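Local atomic coordinates of hypothetical protein (Shewanella oneidensis, PDB entry 2OTM), a protein that is of unknown function but is probably an endoribonuclease of the L-PSP (YjgF-like) family. Residues C69-A72 / T73-A76; S117-L120 / L121-G125. All coordinates share one frame; numbering follows the deposited sequence.

Contact 1: C69-A72 / T73-A76; sequences CRLA and TLNA
N75 folds its amide back over the helix to meet L71, one turn earlier. At the base of the side chain, N75 CB sits 3.3 Å from A72 O, and a first torsion of -84° sets CG beside the residue's own backbone N, which is the direction of the preceding turn. From there ND2 gives a nearly straight hydrogen bond to L71 O (3.0 Å, 173° at the hydrogen). The oxygen lies in the plane of the N75 amide, but seen from L71 the donor stands well above the carbonyl plane. The other face of that carbonyl takes the ordinary helical bond from N75 N, so one residue grips L71 O twice. ND2 also bonds to the backbone oxygen of Y45, which ties the helix to a strand of the small two-stranded sheet. An alanine here has no amide, and would probably leave L71 O with its helical bond alone and Y45 O without this donor.

T73 repeats the scheme on C69. Its OG1, next to its own backbone N, donates to C69 O at 2.7 Å, while T73 N reaches the same oxygen from the opposite face of the carbonyl. L71 CD1 lies 4.3 Å from L74 CD2, a loose apolar contact. The implication is that two polar side chains are accommodated inside helix 62-84 by turning back onto its carbonyls: in a buried setting, the threonine hydroxyl and the asparagine amide nitrogen find acceptors in the helix itself.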
ATOM      1  N   CYS B  69       3.288  14.167  11.158  1.00 20.19           N
ATOM      2  CA  CYS B  69       3.996  13.220  10.293  1.00 19.96           C
ATOM      3  C   CYS B  69       5.474  13.185  10.584  1.00 20.05           C
ATOM      4  O   CYS B  69       6.129  12.132  10.436  1.00 21.20           O
ATOM      5  CB  CYS B  69       3.759  13.553   8.846  1.00 18.68           C
ATOM      6  SG  CYS B  69       2.028  13.272   8.334  1.00 24.22           S
ATOM      7  N   ARG B  70       6.006  14.330  10.991  1.00 20.17           N
ATOM      8  CA  ARG B  70       7.401  14.402  11.442  1.00 19.50           C
ATOM      9  C   ARG B  70       7.590  13.528  12.690  1.00 21.12           C
ATOM     10  O   ARG B  70       8.556  12.757  12.776  1.00 21.09           O
ATOM     11  CB  ARG B  70       7.791  15.863  11.694  1.00 20.01           C
ATOM     12  CG  ARG B  70       9.228  16.107  12.133  1.00 20.85           C
ATOM     13  CD  ARG B  70       9.491  17.616  12.311  1.00 25.83           C
ATOM     14  NE  ARG B  70      10.811  17.902  12.918  1.00 26.73           N
ATOM     15  CZ  ARG B  70      11.955  18.084  12.245  1.00 34.42           C
ATOM     16  NH1 ARG B  70      12.006  18.009  10.930  1.00 29.19           N
ATOM     17  NH2 ARG B  70      13.072  18.339  12.902  1.00 34.03           N
ATOM     18  N   LEU B  71       6.690  13.636  13.663  1.00 19.39           N
ATOM     19  CA  LEU B  71       6.810  12.871  14.898  1.00 20.31           C
ATOM     20  C   LEU B  71       6.624  11.366  14.650  1.00 20.06           C
ATOM     21  O   LEU B  71       7.355  10.544  15.214  1.00 22.74           O
ATOM     22  CB  LEU B  71       5.821  13.375  15.944  1.00 20.95           C
ATOM     23  CG  LEU B  71       5.885  12.793  17.342  1.00 18.60           C
ATOM     24  CD1 LEU B  71       7.302  12.848  17.959  1.00 20.09           C
ATOM     25  CD2 LEU B  71       4.812  13.474  18.212  1.00 18.27           C
ATOM     26  N   ALA B  72       5.646  10.994  13.828  1.00 18.53           N
ATOM     27  CA  ALA B  72       5.479   9.573  13.443  1.00 17.46           C
ATOM     28  C   ALA B  72       6.731   9.018  12.767  1.00 18.67           C
ATOM     29  O   ALA B  72       7.126   7.856  12.980  1.00 20.68           O
ATOM     30  CB  ALA B  72       4.246   9.428  12.514  1.00 15.64           C
ATOM     31  N   THR B  73       7.374   9.859  11.959  1.00 20.50           N
ATOM     32  CA  THR B  73       8.589   9.448  11.243  1.00 19.06           C
ATOM     33  C   THR B  73       9.762   9.331  12.229  1.00 20.39           C
ATOM     34  O   THR B  73      10.588   8.438  12.114  1.00 21.81           O
ATOM     35  CB  THR B  73       8.909  10.396  10.098  1.00 20.25           C
ATOM     36  OG1 THR B  73       7.797  10.407   9.172  1.00 17.27           O
ATOM     37  CG2 THR B  73      10.163   9.938   9.379  1.00 20.57           C
ATOM     38  N   LEU B  74       9.817  10.210  13.219  1.00 19.79           N
ATOM     39  CA  LEU B  74      10.826  10.061  14.267  1.00 22.55           C
ATOM     40  C   LEU B  74      10.651   8.736  14.979  1.00 21.76           C
ATOM     41  O   LEU B  74      11.639   8.065  15.280  1.00 21.46           O
ATOM     42  CB  LEU B  74      10.727  11.216  15.273  1.00 21.82           C
ATOM     43  CG  LEU B  74      11.850  11.344  16.289  1.00 28.67           C
ATOM     44  CD1 LEU B  74      13.196  11.632  15.573  1.00 22.68           C
ATOM     45  CD2 LEU B  74      11.498  12.429  17.297  1.00 26.33           C
ATOM     46  N   ASN B  75       9.400   8.362  15.257  1.00 20.84           N
ATOM     47  CA  ASN B  75       9.088   7.034  15.805  1.00 20.78           C
ATOM     48  C   ASN B  75       9.535   5.914  14.875  1.00 20.73           C
ATOM     49  O   ASN B  75      10.164   4.961  15.312  1.00 23.13           O
ATOM     50  CB  ASN B  75       7.582   6.894  16.118  1.00 20.87           C
ATOM     51  CG  ASN B  75       7.213   7.455  17.482  1.00 21.49           C
ATOM     52  OD1 ASN B  75       7.167   6.704  18.469  1.00 23.30           O
ATOM     53  ND2 ASN B  75       7.000   8.774  17.559  1.00 19.66           N
ATOM     54  N   ALA B  76       9.247   6.048  13.583  1.00 21.85           N
ATOM     55  CA  ALA B  76       9.694   5.076  12.584  1.00 20.58           C
ATOM     56  C   ALA B  76      11.221   4.928  12.543  1.00 22.58           C
ATOM     57  O   ALA B  76      11.735   3.831  12.359  1.00 22.68           O
ATOM     58  CB  ALA B  76       9.147   5.450  11.183  1.00 19.02           C
TER

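Contact 2: S117-L120 / L121-G125; sequences SDLL and LEIFG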
ATOM      1  N   SER B 117       8.667  13.319   4.807  1.00 20.59           N
ATOM      2  CA  SER B 117       9.683  13.365   3.749  1.00 20.24           C
ATOM      3  C   SER B 117      10.844  14.272   4.114  1.00 21.17           C
ATOM      4  O   SER B 117      12.004  13.892   3.917  1.00 20.66           O
ATOM      5  CB  SER B 117       9.074  13.762   2.403  1.00 19.59           C
ATOM      6  OG  SER B 117       8.152  12.777   1.931  1.00 19.53           O
ATOM      7  N   ASP B 118      10.545  15.451   4.678  1.00 18.88           N
ATOM      8  CA  ASP B 118      11.612  16.413   5.010  1.00 22.07           C
ATOM      9  C   ASP B 118      12.506  15.849   6.107  1.00 21.61           C
ATOM     10  O   ASP B 118      13.708  16.093   6.101  1.00 23.09           O
ATOM     11  CB  ASP B 118      11.023  17.742   5.491  1.00 21.07           C
ATOM     12  CG  ASP B 118      10.333  18.525   4.390  1.00 22.09           C
ATOM     13  OD1 ASP B 118      10.480  18.179   3.197  1.00 21.19           O
ATOM     14  OD2 ASP B 118       9.657  19.507   4.727  1.00 22.50           O
ATOM     15  N   LEU B 119      11.945  15.146   7.074  1.00 21.96           N
ATOM     16  CA  LEU B 119      12.790  14.587   8.156  1.00 21.76           C
ATOM     17  C   LEU B 119      13.716  13.480   7.619  1.00 22.63           C
ATOM     18  O   LEU B 119      14.887  13.372   8.005  1.00 21.41           O
ATOM     19  CB  LEU B 119      11.948  14.056   9.295  1.00 24.56           C
ATOM     20  CG  LEU B 119      12.726  13.597  10.537  1.00 27.04           C
ATOM     21  CD1 LEU B 119      13.402  14.743  11.289  1.00 20.49           C
ATOM     22  CD2 LEU B 119      11.765  12.822  11.434  1.00 23.38           C
ATOM     23  N   LEU B 120      13.205  12.677   6.696  1.00 19.97           N
ATOM     24  CA  LEU B 120      14.033  11.613   6.103  1.00 21.47           C
ATOM     25  C   LEU B 120      15.269  12.236   5.412  1.00 22.26           C
ATOM     26  O   LEU B 120      16.405  11.755   5.572  1.00 23.09           O
ATOM     27  CB  LEU B 120      13.231  10.791   5.117  1.00 21.59           C
ATOM     28  CG  LEU B 120      12.117   9.910   5.720  1.00 21.27           C
ATOM     29  CD1 LEU B 120      11.340   9.126   4.650  1.00 21.61           C
ATOM     30  CD2 LEU B 120      12.741   8.945   6.767  1.00 21.89           C
ATOM     31  N   LEU B 121      15.048  13.319   4.689  1.00 23.16           N
ATOM     32  CA  LEU B 121      16.145  14.020   4.009  1.00 21.53           C
ATOM     33  C   LEU B 121      17.087  14.694   5.011  1.00 23.31           C
ATOM     34  O   LEU B 121      18.302  14.631   4.851  1.00 22.76           O
ATOM     35  CB  LEU B 121      15.580  15.027   3.016  1.00 23.71           C
ATOM     36  CG  LEU B 121      14.874  14.411   1.797  1.00 21.17           C
ATOM     37  CD1 LEU B 121      14.099  15.464   1.030  1.00 30.18           C
ATOM     38  CD2 LEU B 121      15.864  13.698   0.909  1.00 23.19           C
ATOM     39  N   GLU B 122      16.531  15.302   6.049  1.00 23.13           N
ATOM     40  CA  GLU B 122      17.327  15.971   7.080  1.00 25.06           C
ATOM     41  C   GLU B 122      18.246  14.990   7.804  1.00 25.66           C
ATOM     42  O   GLU B 122      19.434  15.242   8.018  1.00 26.64           O
ATOM     43  CB  GLU B 122      16.384  16.614   8.075  1.00 26.16           C
ATOM     44  CG  GLU B 122      17.029  17.344   9.243  1.00 35.97           C
ATOM     45  CD  GLU B 122      15.980  17.957  10.178  1.00 43.75           C
ATOM     46  OE1 GLU B 122      14.774  18.025   9.802  1.00 39.25           O
ATOM     47  OE2 GLU B 122      16.375  18.370  11.285  1.00 50.04           O
ATOM     48  N   ILE B 123      17.719  13.822   8.138  1.00 23.34           N
ATOM     49  CA  ILE B 123      18.432  12.902   8.981  1.00 22.80           C
ATOM     50  C   ILE B 123      19.328  11.962   8.176  1.00 24.20           C
ATOM     51  O   ILE B 123      20.443  11.639   8.629  1.00 23.22           O
ATOM     52  CB  ILE B 123      17.456  12.105   9.891  1.00 25.47           C
ATOM     53  CG1 ILE B 123      16.676  13.061  10.808  1.00 23.80           C
ATOM     54  CG2 ILE B 123      18.168  11.025  10.738  1.00 22.37           C
ATOM     55  CD1 ILE B 123      17.537  14.019  11.644  1.00 21.81           C
ATOM     56  N   PHE B 124      18.862  11.514   7.008  1.00 22.38           N
ATOM     57  CA  PHE B 124      19.632  10.541   6.209  1.00 23.60           C
ATOM     58  C   PHE B 124      20.362  11.129   5.030  1.00 23.35           C
ATOM     59  O   PHE B 124      21.130  10.425   4.362  1.00 22.75           O
ATOM     60  CB  PHE B 124      18.759   9.383   5.751  1.00 22.57           C
ATOM     61  CG  PHE B 124      18.304   8.516   6.882  1.00 24.31           C
ATOM     62  CD1 PHE B 124      17.142   8.832   7.585  1.00 26.53           C
ATOM     63  CD2 PHE B 124      19.078   7.431   7.303  1.00 24.78           C
ATOM     64  CE1 PHE B 124      16.730   8.052   8.666  1.00 29.31           C
ATOM     65  CE2 PHE B 124      18.670   6.640   8.366  1.00 26.48           C
ATOM     66  CZ  PHE B 124      17.494   6.952   9.054  1.00 28.45           C
ATOM     67  N   GLY B 125      20.142  12.405   4.763  1.00 23.89           N
ATOM     68  CA  GLY B 125      20.752  13.044   3.604  1.00 25.14           C
ATOM     69  C   GLY B 125      20.391  12.365   2.306  1.00 26.72           C
ATOM     70  O   GLY B 125      19.225  12.040   2.050  1.00 25.23           O
TER
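L119 and I123 meet because their first torsions lean toward each other: with chi1 at -173° L119 turns CG away from its own N and forward along the helix, whereas CG1 of I123 stands beside its own nitrogen (chi1 -61°) and reaches back. The two side chains run alongside one another, pointing the same way, with L119 CD1 3.7 Å from I123 CG1. I123 CG1 also lies 3.3 Å from L119 O, the oxygen that accepts the helical bond from I123 N. E122, its chain extended, crosses L119 obliquely and brings OE1 to 3.9 Å from L119 CD1; the carboxylate spends its charge on R70, in a salt bridge from OE1 to NH1.

One residue further on, F124 sets its ring with the edge toward L120 O, which lies in the ring plane 3.6 Å from F124 CD1. F124 N donates to L120 O at 2.9 Å. L120 CD2 only grazes the ring, 4.5 Å from F124 CD1. G125, the first residue to leave helical phi/psi, has positive phi, and its N makes a weak bond to L121 O.

D118 bridges: OD1 bonds ND2 of N26 of the second subunit, and OD2 bonds Y66 OH in helix 62-84. L121 packs on that same N26. Within the chain, helix 109-124 is the crossover of a beta-alpha-beta unit between strands 92-100 and 131-136. L120 and F124 lie on strand 92-100 through I93, L119 faces helix 62-84, and I123 packs against P6 and L10 of helix 6-12.

Overall arrangement
Contacts 1 and 2 are short runs of about two turns in two helices that pack on each other, their centres about 11 Å apart. Contact 1, in helix 62-84, lies about 3 Å from the chain centre and is mostly buried; contact 2, in helix 109-124, is partly buried and reaches the second subunit. Both rest on helical backbone bonds; contact 1 adds a hydroxyl and an amide doubled up on carbonyls, contact 2 aliphatic and aromatic side-chain packing. Besides the R70-E122 pair, the seam between the helices is made by packing. L119 CD2 lies 3.5 Å from R70 O. T73 CG2 touches L120 CD2 at 3.8 Å.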